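Local atomic coordinates of putative immunoglobulin-blocking virulence protein (Mycoplasma mycoides subsp. capri, PDB entry 7ADK), a protein that probably binds host immunoglobulins and blocks their action as a virulence factor, and is found here in complex with a lipoprotein. Residues H152-D157 with D626-T631; L520-T525 with E583-G588; K618-L623 with R636-L641; E559-G564 with S612-I617. All blocks are in the same frame, centred on the assembly; numbering follows the deposited sequence.

Contact 1: H152-D157 with D626-T631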
loop_
_atom_site.group_PDB
_atom_site.type_symbol
_atom_site.label_atom_id
_atom_site.label_comp_id
_atom_site.label_asym_id
_atom_site.label_seq_id
_atom_site.Cartn_x
_atom_site.Cartn_y
_atom_site.Cartn_z
ATOM N N HIS A 152 -39.397 -24.463 1.921
ATOM C CA HIS A 152 -40.174 -24.805 3.117
ATOM C C HIS A 152 -41.136 -23.667 3.442
ATOM O O HIS A 152 -40.816 -22.500 3.242
ATOM C CB HIS A 152 -39.255 -25.112 4.309
ATOM C CG HIS A 152 -38.230 -26.194 4.073
ATOM N ND1 HIS A 152 -37.039 -26.351 4.781
ATOM C CD2 HIS A 152 -38.356 -27.241 3.217
ATOM C CE1 HIS A 152 -36.455 -27.455 4.292
ATOM N NE2 HIS A 152 -37.229 -28.009 3.356
ATOM N N GLN A 153 -42.310 -23.974 3.980
ATOM C CA GLN A 153 -43.297 -22.941 4.299
ATOM C C GLN A 153 -42.785 -21.989 5.397
ATOM O O GLN A 153 -43.014 -20.784 5.310
ATOM C CB GLN A 153 -44.621 -23.617 4.658
ATOM C CG GLN A 153 -45.780 -22.623 4.801
ATOM C CD GLN A 153 -46.068 -21.814 3.540
ATOM O OE1 GLN A 153 -46.097 -20.599 3.551
ATOM N NE2 GLN A 153 -46.259 -22.429 2.406
ATOM N N ARG A 154 -41.898 -22.408 6.316
ATOM C CA ARG A 154 -41.160 -21.462 7.188
ATOM C C ARG A 154 -40.205 -20.506 6.443
ATOM O O ARG A 154 -39.996 -19.381 6.885
ATOM C CB ARG A 154 -40.471 -22.223 8.325
ATOM C CG ARG A 154 -40.037 -21.282 9.454
ATOM C CD ARG A 154 -39.277 -22.004 10.557
ATOM N NE ARG A 154 -38.725 -21.074 11.554
ATOM C CZ ARG A 154 -37.653 -20.311 11.446
ATOM N NH1 ARG A 154 -36.896 -20.315 10.397
ATOM N NH2 ARG A 154 -37.329 -19.503 12.400
ATOM N N ASP A 155 -39.681 -20.882 5.276
ATOM C CA ASP A 155 -38.903 -19.967 4.432
ATOM C C ASP A 155 -39.779 -18.873 3.801
ATOM O O ASP A 155 -39.294 -17.796 3.458
ATOM C CB ASP A 155 -38.134 -20.687 3.307
ATOM C CG ASP A 155 -37.277 -21.911 3.674
ATOM O OD1 ASP A 155 -36.913 -22.091 4.856
ATOM O OD2 ASP A 155 -36.919 -22.689 2.758
ATOM N N LYS A 156 -41.084 -19.094 3.617
ATOM C CA LYS A 156 -41.993 -18.037 3.155
ATOM C C LYS A 156 -42.472 -17.158 4.302
ATOM O O LYS A 156 -42.426 -15.940 4.182
ATOM C CB LYS A 156 -43.131 -18.653 2.328
ATOM C CG LYS A 156 -43.983 -17.575 1.642
ATOM C CD LYS A 156 -44.934 -18.148 0.582
ATOM C CE LYS A 156 -44.225 -18.622 -0.695
ATOM N NZ LYS A 156 -43.761 -17.503 -1.541
ATOM N N ASP A 157 -42.870 -17.735 5.435
ATOM C CA ASP A 157 -43.492 -16.950 6.509
ATOM C C ASP A 157 -42.515 -16.068 7.315
ATOM O O ASP A 157 -42.932 -15.052 7.867
ATOM C CB ASP A 157 -44.416 -17.833 7.364
ATOM C CG ASP A 157 -43.760 -18.800 8.350
ATOM O OD1 ASP A 157 -43.009 -18.353 9.233
ATOM O OD2 ASP A 157 -44.093 -19.997 8.325
ATOM N N ASP A 626 -27.078 -24.307 11.045
ATOM C CA ASP A 626 -27.757 -25.372 10.292
ATOM C C ASP A 626 -29.274 -25.121 10.107
ATOM O O ASP A 626 -29.870 -24.258 10.747
ATOM C CB ASP A 626 -27.412 -26.760 10.844
ATOM C CG ASP A 626 -27.750 -27.036 12.309
ATOM O OD1 ASP A 626 -28.264 -26.153 13.013
ATOM O OD2 ASP A 626 -27.479 -28.160 12.771
ATOM N N ASP A 627 -29.900 -25.838 9.174
ATOM C CA ASP A 627 -31.196 -25.529 8.552
ATOM C C ASP A 627 -32.465 -25.871 9.360
ATOM O O ASP A 627 -33.528 -26.018 8.763
ATOM C CB ASP A 627 -31.277 -26.073 7.100
ATOM C CG ASP A 627 -30.866 -27.530 6.814
ATOM O OD1 ASP A 627 -30.128 -28.147 7.613
ATOM O OD2 ASP A 627 -31.239 -28.038 5.733
ATOM N N ASP A 628 -32.406 -25.989 10.688
ATOM C CA ASP A 628 -33.371 -26.695 11.563
ATOM C C ASP A 628 -33.436 -28.214 11.341
ATOM O O ASP A 628 -33.429 -28.987 12.303
ATOM C CB ASP A 628 -34.795 -26.106 11.530
ATOM C CG ASP A 628 -34.941 -24.658 11.982
ATOM O OD1 ASP A 628 -34.085 -24.162 12.733
ATOM O OD2 ASP A 628 -35.970 -24.035 11.654
ATOM N N LEU A 629 -33.459 -28.652 10.085
ATOM C CA LEU A 629 -33.181 -30.021 9.653
ATOM C C LEU A 629 -31.698 -30.370 9.933
ATOM O O LEU A 629 -30.905 -29.517 10.337
ATOM C CB LEU A 629 -33.515 -30.151 8.151
ATOM C CG LEU A 629 -34.981 -29.946 7.724
ATOM C CD1 LEU A 629 -35.492 -28.513 7.824
ATOM C CD2 LEU A 629 -35.121 -30.355 6.268
ATOM N N ASP A 630 -31.296 -31.624 9.722
ATOM C CA ASP A 630 -29.911 -32.073 9.928
ATOM C C ASP A 630 -29.479 -33.225 9.019
ATOM O O ASP A 630 -28.408 -33.149 8.425
ATOM C CB ASP A 630 -29.640 -32.409 11.408
ATOM C CG ASP A 630 -30.720 -33.219 12.131
ATOM O OD1 ASP A 630 -31.586 -33.847 11.480
ATOM O OD2 ASP A 630 -30.679 -33.244 13.382
ATOM N N THR A 631 -30.272 -34.282 8.877
ATOM C CA THR A 631 -29.881 -35.478 8.106
ATOM C C THR A 631 -29.655 -35.217 6.611
ATOM O O THR A 631 -28.934 -35.971 5.964
ATOM C CB THR A 631 -30.902 -36.613 8.299
ATOM O OG1 THR A 631 -32.223 -36.185 8.046
ATOM C CG2 THR A 631 -30.865 -37.167 9.708
#

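Contact 2: L520-T525 with E583-G588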
loop_
_atom_site.group_PDB
_atom_site.type_symbol
_atom_site.label_atom_id
_atom_site.label_comp_id
_atom_site.label_asym_id
_atom_site.label_seq_id
_atom_site.Cartn_x
_atom_site.Cartn_y
_atom_site.Cartn_z
ATOM N N LEU A 520 -29.835 -8.924 5.160
ATOM C CA LEU A 520 -31.172 -8.345 5.287
ATOM C C LEU A 520 -31.434 -7.193 4.303
ATOM O O LEU A 520 -32.581 -6.950 3.956
ATOM C CB LEU A 520 -31.366 -7.876 6.734
ATOM C CG LEU A 520 -31.194 -8.981 7.787
ATOM C CD1 LEU A 520 -31.112 -8.356 9.164
ATOM C CD2 LEU A 520 -32.358 -9.958 7.743
ATOM N N ALA A 521 -30.405 -6.511 3.790
ATOM C CA ALA A 521 -30.552 -5.431 2.808
ATOM C C ALA A 521 -31.065 -5.881 1.432
ATOM O O ALA A 521 -31.408 -5.034 0.616
ATOM C CB ALA A 521 -29.216 -4.705 2.660
ATOM N N LEU A 522 -31.151 -7.182 1.164
ATOM C CA LEU A 522 -31.565 -7.728 -0.126
ATOM C C LEU A 522 -32.942 -8.408 -0.066
ATOM O O LEU A 522 -33.300 -9.106 -1.011
ATOM C CB LEU A 522 -30.468 -8.690 -0.612
ATOM C CG LEU A 522 -29.047 -8.102 -0.679
ATOM C CD1 LEU A 522 -28.057 -9.209 -1.024
ATOM C CD2 LEU A 522 -28.949 -7.005 -1.725
ATOM N N ARG A 523 -33.712 -8.252 1.021
ATOM C CA ARG A 523 -34.872 -9.109 1.339
ATOM C C ARG A 523 -35.906 -9.198 0.214
ATOM O O ARG A 523 -36.387 -10.281 -0.093
ATOM C CB ARG A 523 -35.511 -8.635 2.659
ATOM C CG ARG A 523 -36.428 -9.707 3.247
ATOM C CD ARG A 523 -37.382 -9.180 4.323
ATOM N NE ARG A 523 -36.742 -8.931 5.619
ATOM C CZ ARG A 523 -36.415 -9.816 6.534
ATOM N NH1 ARG A 523 -36.437 -11.093 6.330
ATOM N NH2 ARG A 523 -36.059 -9.407 7.708
ATOM N N ASN A 524 -36.198 -8.075 -0.429
ATOM C CA ASN A 524 -37.155 -7.939 -1.535
ATOM C C ASN A 524 -36.484 -7.462 -2.844
ATOM O O ASN A 524 -37.064 -6.764 -3.677
ATOM C CB ASN A 524 -38.414 -7.188 -1.089
ATOM C CG ASN A 524 -38.102 -6.086 -0.119
ATOM O OD1 ASN A 524 -37.421 -5.132 -0.453
ATOM N ND2 ASN A 524 -38.491 -6.230 1.117
ATOM N N THR A 525 -35.243 -7.916 -3.048
ATOM C CA THR A 525 -34.558 -7.929 -4.347
ATOM C C THR A 525 -34.692 -9.308 -4.970
ATOM O O THR A 525 -34.301 -10.287 -4.348
ATOM C CB THR A 525 -33.078 -7.573 -4.187
ATOM O OG1 THR A 525 -32.966 -6.235 -3.780
ATOM C CG2 THR A 525 -32.275 -7.709 -5.471
ATOM N N GLU A 583 -29.118 -19.895 -5.272
ATOM C CA GLU A 583 -28.785 -18.761 -6.138
ATOM C C GLU A 583 -27.281 -18.434 -6.117
ATOM O O GLU A 583 -26.680 -18.461 -5.047
ATOM C CB GLU A 583 -29.513 -17.488 -5.692
ATOM C CG GLU A 583 -31.031 -17.599 -5.532
ATOM C CD GLU A 583 -31.658 -16.303 -4.996
ATOM O OE1 GLU A 583 -31.141 -15.206 -5.312
ATOM O OE2 GLU A 583 -32.685 -16.359 -4.294
ATOM N N PRO A 584 -26.661 -18.016 -7.237
ATOM C CA PRO A 584 -25.217 -17.781 -7.298
ATOM C C PRO A 584 -24.653 -16.694 -6.375
ATOM O O PRO A 584 -23.527 -16.806 -5.913
ATOM C CB PRO A 584 -24.938 -17.403 -8.743
ATOM C CG PRO A 584 -26.090 -17.992 -9.535
ATOM C CD PRO A 584 -27.253 -17.925 -8.561
ATOM N N PHE A 585 -25.396 -15.622 -6.093
ATOM C CA PHE A 585 -24.892 -14.514 -5.263
ATOM C C PHE A 585 -24.681 -14.935 -3.809
ATOM O O PHE A 585 -23.709 -14.553 -3.161
ATOM C CB PHE A 585 -25.838 -13.306 -5.333
ATOM C CG PHE A 585 -25.323 -12.090 -4.586
ATOM C CD1 PHE A 585 -25.689 -11.861 -3.248
ATOM C CD2 PHE A 585 -24.425 -11.211 -5.213
ATOM C CE1 PHE A 585 -25.166 -10.766 -2.554
ATOM C CE2 PHE A 585 -23.906 -10.117 -4.514
ATOM C CZ PHE A 585 -24.277 -9.891 -3.184
ATOM N N PHE A 586 -25.577 -15.757 -3.270
ATOM C CA PHE A 586 -25.512 -16.241 -1.888
ATOM C C PHE A 586 -24.491 -17.364 -1.668
ATOM O O PHE A 586 -24.326 -17.835 -0.548
ATOM C CB PHE A 586 -26.921 -16.592 -1.401
ATOM C CG PHE A 586 -27.824 -15.384 -1.386
ATOM C CD1 PHE A 586 -27.537 -14.296 -0.553
ATOM C CD2 PHE A 586 -28.883 -15.285 -2.290
ATOM C CE1 PHE A 586 -28.322 -13.136 -0.597
ATOM C CE2 PHE A 586 -29.653 -14.120 -2.356
ATOM C CZ PHE A 586 -29.383 -13.044 -1.506
ATOM N N GLN A 587 -23.760 -17.756 -2.709
ATOM C CA GLN A 587 -22.723 -18.783 -2.643
ATOM C C GLN A 587 -21.319 -18.238 -2.371
ATOM O O GLN A 587 -20.384 -19.004 -2.181
ATOM C CB GLN A 587 -22.757 -19.624 -3.918
ATOM C CG GLN A 587 -24.041 -20.460 -3.956
ATOM C CD GLN A 587 -24.418 -20.951 -5.337
ATOM O OE1 GLN A 587 -23.647 -20.971 -6.277
ATOM N NE2 GLN A 587 -25.633 -21.395 -5.500
ATOM N N GLY A 588 -21.120 -16.928 -2.333
ATOM C CA GLY A 588 -19.783 -16.348 -2.230
ATOM C C GLY A 588 -18.918 -16.587 -3.471
ATOM O O GLY A 588 -19.427 -16.870 -4.550
#

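Contact 3: K618-L623 with R636-L641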
loop_
_atom_site.group_PDB
_atom_site.type_symbol
_atom_site.label_atom_id
_atom_site.label_comp_id
_atom_site.label_asym_id
_atom_site.label_seq_id
_atom_site.Cartn_x
_atom_site.Cartn_y
_atom_site.Cartn_z
ATOM N N LYS A 618 -20.489 -10.492 21.427
ATOM C CA LYS A 618 -19.132 -10.830 21.902
ATOM C C LYS A 618 -18.664 -12.228 21.497
ATOM O O LYS A 618 -17.514 -12.587 21.697
ATOM C CB LYS A 618 -19.091 -10.619 23.425
ATOM C CG LYS A 618 -19.063 -9.120 23.774
ATOM C CD LYS A 618 -19.186 -8.832 25.267
ATOM C CE LYS A 618 -20.577 -9.073 25.865
ATOM N NZ LYS A 618 -21.585 -8.067 25.474
ATOM N N SER A 619 -19.533 -13.033 20.922
ATOM C CA SER A 619 -19.393 -14.475 20.784
ATOM C C SER A 619 -20.322 -14.996 19.684
ATOM O O SER A 619 -21.193 -14.273 19.209
ATOM C CB SER A 619 -19.750 -15.102 22.136
ATOM O OG SER A 619 -21.059 -14.788 22.557
ATOM N N LEU A 620 -20.207 -16.266 19.314
ATOM C CA LEU A 620 -21.236 -16.980 18.539
ATOM C C LEU A 620 -22.441 -17.445 19.401
ATOM O O LEU A 620 -23.173 -18.341 18.986
ATOM C CB LEU A 620 -20.584 -18.135 17.750
ATOM C CG LEU A 620 -20.067 -17.771 16.350
ATOM C CD1 LEU A 620 -19.083 -16.620 16.346
ATOM C CD2 LEU A 620 -19.369 -18.978 15.735
ATOM N N LYS A 621 -22.666 -16.886 20.601
ATOM C CA LYS A 621 -23.856 -17.197 21.413
ATOM C C LYS A 621 -25.127 -16.825 20.643
ATOM O O LYS A 621 -25.214 -15.738 20.090
ATOM C CB LYS A 621 -23.813 -16.450 22.761
ATOM C CG LYS A 621 -24.920 -16.896 23.731
ATOM C CD LYS A 621 -25.105 -15.977 24.942
ATOM C CE LYS A 621 -26.094 -14.839 24.709
ATOM N NZ LYS A 621 -27.502 -15.291 24.758
ATOM N N GLY A 622 -26.123 -17.701 20.644
ATOM C CA GLY A 622 -27.444 -17.445 20.073
ATOM C C GLY A 622 -27.517 -17.511 18.553
ATOM O O GLY A 622 -28.550 -17.187 17.990
ATOM N N LEU A 623 -26.449 -17.921 17.860
ATOM C CA LEU A 623 -26.354 -18.007 16.401
ATOM C C LEU A 623 -26.413 -19.466 15.915
ATOM O O LEU A 623 -25.676 -20.323 16.402
ATOM C CB LEU A 623 -25.062 -17.315 15.934
ATOM C CG LEU A 623 -24.891 -15.838 16.330
ATOM C CD1 LEU A 623 -23.635 -15.282 15.669
ATOM C CD2 LEU A 623 -26.066 -14.970 15.900
ATOM N N ARG A 636 -22.877 -25.240 8.328
ATOM C CA ARG A 636 -21.865 -24.243 7.932
ATOM C C ARG A 636 -20.765 -24.075 8.984
ATOM O O ARG A 636 -21.036 -24.175 10.173
ATOM C CB ARG A 636 -22.526 -22.889 7.622
ATOM C CG ARG A 636 -23.711 -22.916 6.652
ATOM C CD ARG A 636 -23.452 -23.797 5.441
ATOM N NE ARG A 636 -24.508 -23.725 4.428
ATOM C CZ ARG A 636 -24.449 -24.287 3.240
ATOM N NH1 ARG A 636 -25.416 -24.141 2.408
ATOM N NH2 ARG A 636 -23.457 -25.019 2.845
ATOM N N LYS A 637 -19.541 -23.744 8.570
ATOM C CA LYS A 637 -18.429 -23.368 9.460
ATOM C C LYS A 637 -17.799 -22.068 8.978
ATOM O O LYS A 637 -17.538 -21.916 7.790
ATOM C CB LYS A 637 -17.372 -24.488 9.512
ATOM C CG LYS A 637 -17.816 -25.846 10.069
ATOM C CD LYS A 637 -18.197 -25.761 11.546
ATOM C CE LYS A 637 -18.604 -27.106 12.152
ATOM N NZ LYS A 637 -17.457 -27.940 12.554
ATOM N N ILE A 638 -17.581 -21.111 9.872
ATOM C CA ILE A 638 -17.009 -19.813 9.496
ATOM C C ILE A 638 -15.490 -19.864 9.604
ATOM O O ILE A 638 -14.948 -20.606 10.419
ATOM C CB ILE A 638 -17.670 -18.637 10.249
ATOM C CG1 ILE A 638 -17.301 -18.586 11.735
ATOM C CG2 ILE A 638 -19.189 -18.670 10.022
ATOM C CD1 ILE A 638 -17.845 -17.364 12.473
ATOM N N THR A 639 -14.802 -19.109 8.752
ATOM C CA THR A 639 -13.339 -19.001 8.730
ATOM C C THR A 639 -12.841 -17.772 9.470
ATOM O O THR A 639 -11.685 -17.714 9.869
ATOM C CB THR A 639 -12.775 -19.016 7.299
ATOM O OG1 THR A 639 -13.156 -17.889 6.558
ATOM C CG2 THR A 639 -13.153 -20.242 6.482
ATOM N N GLU A 640 -13.698 -16.785 9.688
ATOM C CA GLU A 640 -13.326 -15.477 10.200
ATOM C C GLU A 640 -14.479 -14.825 10.963
ATOM O O GLU A 640 -15.634 -14.920 10.550
ATOM C CB GLU A 640 -12.863 -14.621 9.025
ATOM C CG GLU A 640 -12.223 -13.309 9.446
ATOM C CD GLU A 640 -11.380 -12.745 8.304
ATOM O OE1 GLU A 640 -10.178 -12.467 8.500
ATOM O OE2 GLU A 640 -11.905 -12.593 7.183
ATOM N N LEU A 641 -14.154 -14.142 12.060
ATOM C CA LEU A 641 -15.092 -13.474 12.948
ATOM C C LEU A 641 -14.537 -12.124 13.383
ATOM O O LEU A 641 -13.600 -12.072 14.161
ATOM C CB LEU A 641 -15.340 -14.390 14.158
ATOM C CG LEU A 641 -16.259 -13.799 15.236
ATOM C CD1 LEU A 641 -17.686 -13.639 14.732
ATOM C CD2 LEU A 641 -16.251 -14.677 16.474
#

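Contact 4: E559-G564 with S612-I617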
loop_
_atom_site.group_PDB
_atom_site.type_symbol
_atom_site.label_atom_id
_atom_site.label_comp_id
_atom_site.label_asym_id
_atom_site.label_seq_id
_atom_site.Cartn_x
_atom_site.Cartn_y
_atom_site.Cartn_z
ATOM N N GLU A 559 -29.026 -1.577 14.047
ATOM C CA GLU A 559 -30.482 -1.709 14.103
ATOM C C GLU A 559 -31.001 -3.157 13.930
ATOM O O GLU A 559 -32.208 -3.396 13.957
ATOM C CB GLU A 559 -31.111 -0.717 13.107
ATOM C CG GLU A 559 -30.640 -0.807 11.638
ATOM C CD GLU A 559 -29.550 0.220 11.264
ATOM O OE1 GLU A 559 -28.621 0.445 12.062
ATOM O OE2 GLU A 559 -29.628 0.829 10.177
ATOM N N ASP A 560 -30.113 -4.145 13.781
ATOM C CA ASP A 560 -30.424 -5.578 13.664
ATOM C C ASP A 560 -30.348 -6.336 15.006
ATOM O O ASP A 560 -30.439 -7.559 15.030
ATOM C CB ASP A 560 -29.520 -6.229 12.602
ATOM C CG ASP A 560 -29.514 -5.543 11.231
ATOM O OD1 ASP A 560 -30.543 -4.964 10.827
ATOM O OD2 ASP A 560 -28.495 -5.643 10.513
ATOM N N PHE A 561 -30.173 -5.635 16.130
ATOM C CA PHE A 561 -29.942 -6.220 17.453
ATOM C C PHE A 561 -30.541 -5.353 18.586
ATOM O O PHE A 561 -29.864 -5.002 19.548
ATOM C CB PHE A 561 -28.434 -6.479 17.583
ATOM C CG PHE A 561 -28.000 -7.305 18.775
ATOM C CD1 PHE A 561 -28.281 -8.680 18.819
ATOM C CD2 PHE A 561 -27.329 -6.699 19.851
ATOM C CE1 PHE A 561 -27.914 -9.436 19.936
ATOM C CE2 PHE A 561 -26.983 -7.451 20.976
ATOM C CZ PHE A 561 -27.271 -8.820 21.017
ATOM N N SER A 562 -31.795 -4.922 18.462
ATOM C CA SER A 562 -32.363 -3.884 19.335
ATOM C C SER A 562 -32.578 -4.335 20.794
ATOM O O SER A 562 -32.137 -3.649 21.713
ATOM C CB SER A 562 -33.669 -3.335 18.753
ATOM O OG SER A 562 -33.454 -2.816 17.465
ATOM N N ASN A 563 -33.264 -5.461 21.038
ATOM C CA ASN A 563 -33.809 -5.804 22.372
ATOM C C ASN A 563 -33.057 -6.941 23.102
ATOM O O ASN A 563 -33.632 -7.652 23.925
ATOM C CB ASN A 563 -35.335 -6.045 22.272
ATOM C CG ASN A 563 -36.158 -4.839 21.846
ATOM O OD1 ASN A 563 -35.672 -3.812 21.403
ATOM N ND2 ASN A 563 -37.460 -4.908 21.979
ATOM N N GLY A 564 -31.794 -7.185 22.753
ATOM C CA GLY A 564 -31.072 -8.403 23.123
ATOM C C GLY A 564 -31.520 -9.645 22.373
ATOM O O GLY A 564 -31.030 -10.716 22.631
ATOM N N SER A 612 -18.662 -5.668 13.667
ATOM C CA SER A 612 -18.084 -4.361 14.016
ATOM C C SER A 612 -19.088 -3.214 14.184
ATOM O O SER A 612 -18.854 -2.293 14.958
ATOM C CB SER A 612 -17.098 -3.926 12.941
ATOM O OG SER A 612 -16.104 -4.899 12.775
ATOM N N ARG A 613 -20.219 -3.239 13.474
ATOM C CA ARG A 613 -21.259 -2.207 13.602
ATOM C C ARG A 613 -22.233 -2.479 14.749
ATOM O O ARG A 613 -22.972 -1.574 15.102
ATOM C CB ARG A 613 -22.027 -2.049 12.287
ATOM C CG ARG A 613 -21.171 -1.644 11.087
ATOM C CD ARG A 613 -22.024 -1.677 9.828
ATOM N NE ARG A 613 -21.241 -1.474 8.610
ATOM C CZ ARG A 613 -21.568 -1.841 7.390
ATOM N NH1 ARG A 613 -22.667 -2.461 7.121
ATOM N NH2 ARG A 613 -20.783 -1.599 6.403
ATOM N N VAL A 614 -22.260 -3.680 15.333
ATOM C CA VAL A 614 -23.286 -4.121 16.291
ATOM C C VAL A 614 -22.648 -4.503 17.619
ATOM O O VAL A 614 -22.163 -5.612 17.832
ATOM C CB VAL A 614 -24.218 -5.172 15.666
ATOM C CG1 VAL A 614 -23.533 -6.346 14.976
ATOM C CG2 VAL A 614 -25.223 -5.729 16.661
ATOM N N THR A 615 -22.611 -3.537 18.534
ATOM C CA THR A 615 -21.643 -3.502 19.642
ATOM C C THR A 615 -21.921 -4.484 20.782
ATOM O O THR A 615 -21.040 -4.721 21.606
ATOM C CB THR A 615 -21.499 -2.081 20.213
ATOM O OG1 THR A 615 -22.679 -1.659 20.857
ATOM C CG2 THR A 615 -21.172 -1.056 19.134
ATOM N N GLY A 616 -23.124 -5.062 20.863
ATOM C CA GLY A 616 -23.488 -5.992 21.940
ATOM C C GLY A 616 -22.975 -7.428 21.780
ATOM O O GLY A 616 -22.823 -8.137 22.770
ATOM N N ILE A 617 -22.661 -7.867 20.561
ATOM C CA ILE A 617 -22.246 -9.240 20.261
ATOM C C ILE A 617 -20.770 -9.462 20.628
ATOM O O ILE A 617 -19.887 -8.735 20.172
ATOM C CB ILE A 617 -22.533 -9.585 18.784
ATOM C CG1 ILE A 617 -24.025 -9.394 18.469
ATOM C CG2 ILE A 617 -22.114 -11.023 18.450
ATOM C CD1 ILE A 617 -24.374 -9.525 17.005
#

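Contact 1: H152-D157 with D626-T631
The imidazole of His-152 overlaps the forked end of Leu-629, the two side chains arriving from opposite directions. The ring atom CE1 of His-152 does most of the touching and is equally far from both leucine methyls, 3.8 Å from CD1 and 3.8 Å from CD2 of Leu-629. The approach is oblique. His-152 holds its ring anti to its own carbonyl carbon (chi1 -56°), and this torsion turns the imidazole toward the 626-631 loop. A second meeting, of charge rather than of bonds, lies beside it. Asp-628 lays one carboxylate oxygen over a face of the Arg-154 guanidinium, OD2 standing 3.7 Å above that plane near its rim, while the planes of the two groups are turned 73° apart. So far off the plane, the oxygen is not where the N-H groups aim, and Arg-154 NH1 stays 4.0 Å from Asp-628 OD2, so the attraction is electrostatic and probably diluted by solvent. At its start the helix is tied more firmly: Asp-155 folds back so that OD2 accepts from the backbone N of His-152 at 3.2 Å, met from above the carboxylate plane. The other oxygen, OD1, forms a salt bridge with Arg-574 of helix 567-579, and the same arginine donates to the backbone O of Asp-627. Arg-574 thus joins both segments of a thin, largely solvent-facing contact. The arrangement is that of a short helix from the early part of the modelled chain, resting on a loop between two successive strands, 608-610 and 640-643, of a parallel sheet.

Contact 2: L520-T525 with E583-G588
Leu-522 points a single methyl, CD1, at two phenylalanine rings that are themselves turned against each other. Phe-585 presents its edge to Phe-586: CD1 of Phe-585 stands 3.9 Å above the plane of the Phe-586 ring, displaced toward the rim, whereas CE1 of Phe-586 lies in the plane of the Phe-585 ring. Leu-522 CD1 reaches both, 3.6 Å from Phe-585 CE1 and 4.0 Å from Phe-586 CE1, and meets each ring obliquely. The leucine crosses Phe-585 at roughly a right angle but runs alongside Phe-586 with the reverse heading. The two neighbouring phenylalanines take different first torsions: Phe-585 has CG anti to the backbone N (chi1 -176°) and Phe-586 has it anti to the carbonyl carbon (chi1 -62°). Leu-522 also opens a type I turn, its O accepting from Thr-525 N at 3.1 Å and also from Arg-580 NH2, which satisfies a carbonyl beside this apolar cluster. Tyr-517 of strand 516-517 touches all three side chains. Leu-502 and Leu-504 of strand 502-506 pack against Leu-522 and Phe-585 respectively, and Met-575 and Val-576 bring helix 567-579 against Phe-586.

Contact 3: K618-L623 with R636-L641
One residue, Leu-620, carries nearly all of the 618-623 side of this contact, and its two methyls lean mainly on different partners. CD1 of Leu-620 nestles against the isopropyl group of Leu-641, 3.4 Å from CD2 and 3.7 Å from CD1, as the two leucines run alongside each other, antiparallel in direction. CD2 turns instead to Ile-638, whose CD1 it meets tip to tip at 3.9 Å, though Leu-620 CD1 also comes within 4.1 Å of Ile-638 CD1. In Ile-638 a chi1 of 71° wedges CG1 in between the backbone N and the carbonyl carbon, and from there the chain runs out extended to put CD1 at the leucine. The partners sit three residues apart, Leu-641 already on strand 640-643 and Ile-638 on the stretch leading into it. That strand is the fourth of five parallel strands laid side by side in chain order, an architecture resembling the leucine-rich-repeat kind of solenoid, and here the loop preceding the strand folds back so that its leucine packs against Leu-641 of the strand and Ile-638 just before it. The loop is shaped by overlapping turns. Ser-619 OG accepts from Lys-621 N at 3.3 Å, an ST turn, and residues 620 to 623 form a type II turn with Gly-622 at the position of positive phi. Leu-620 N donates to Glu-659 OE2. From helix 567-579, Tyr-577 touches Ile-638, while Asn-570 donates ND2 to the backbone O of Gly-622.

Contact 4: E559-G564 with S612-I617
Val-614, Gly-616 and Ile-617 all meet a single residue of 559-564, Phe-561, and the course of that segment can be followed up to it and beyond. Glu-559 and Asp-560 belong to a short 3-10 segment that begins earlier in the chain. Asp-560 is held by three bonds: OD1 makes a salt bridge with Arg-568, and OD2 accepts from Asn-518 ND2 and from the backbone N of Asp-557. Phe-561 comes next and turns its side chain across. Its CB lies 3.4 Å from CG2 of Val-614, the valine crossing it at about a right angle. The CG of Phe-561 is anti to the backbone N (chi1 -170°), which sends the ring onward over the turn formed by residues 614 to 617. There CE2 of Phe-561 rests 3.9 Å from the CA of Gly-616, ring against bare backbone. Ile-617 completes the set with a CH-pi contact: its CG1 sits over the middle of the phenyl face, 4.1 Å from the ring centroid of Phe-561 and 8° off the normal. Tyr-566 meets the same phenyl edge-to-face, Ile-569 of helix 567-579 touches both Phe-561 and Ile-617, and Thr-615 packs on Thr-683 of the neighbouring lipoprotein chain. After Phe-561 the chain turns away, passing Gly-564 with positive phi toward that helix. The whole is an aromatic side chain laid over a type I turn, joining loops that follow strands 553-555 and 608-610 of the parallel sheet.

Overall arrangement
Three of the four contacts draw on the long loop between strands 608-610 and 640-643, which supplies residues to contact 4, contact 3 and contact 1 in turn. Contacts 3 and 4 have centres about 15 Å apart, and contacts 1 and 3 about 20 Å. Contact 2 stands apart from that loop, yet it touches contact 4, where Leu-520 CD1 packs 3.8 Å from Asp-560 OD1. Along the chain, contacts 2 and 4 cross, and both are nested inside the span closed by contact 1. Helix 567-579 borders all four. The loops around one parallel sheet therefore appear to be packed together beside this helix, with 152-157, from early in the modelled chain, laid on one of them and the lipoprotein partner reached at contact 4.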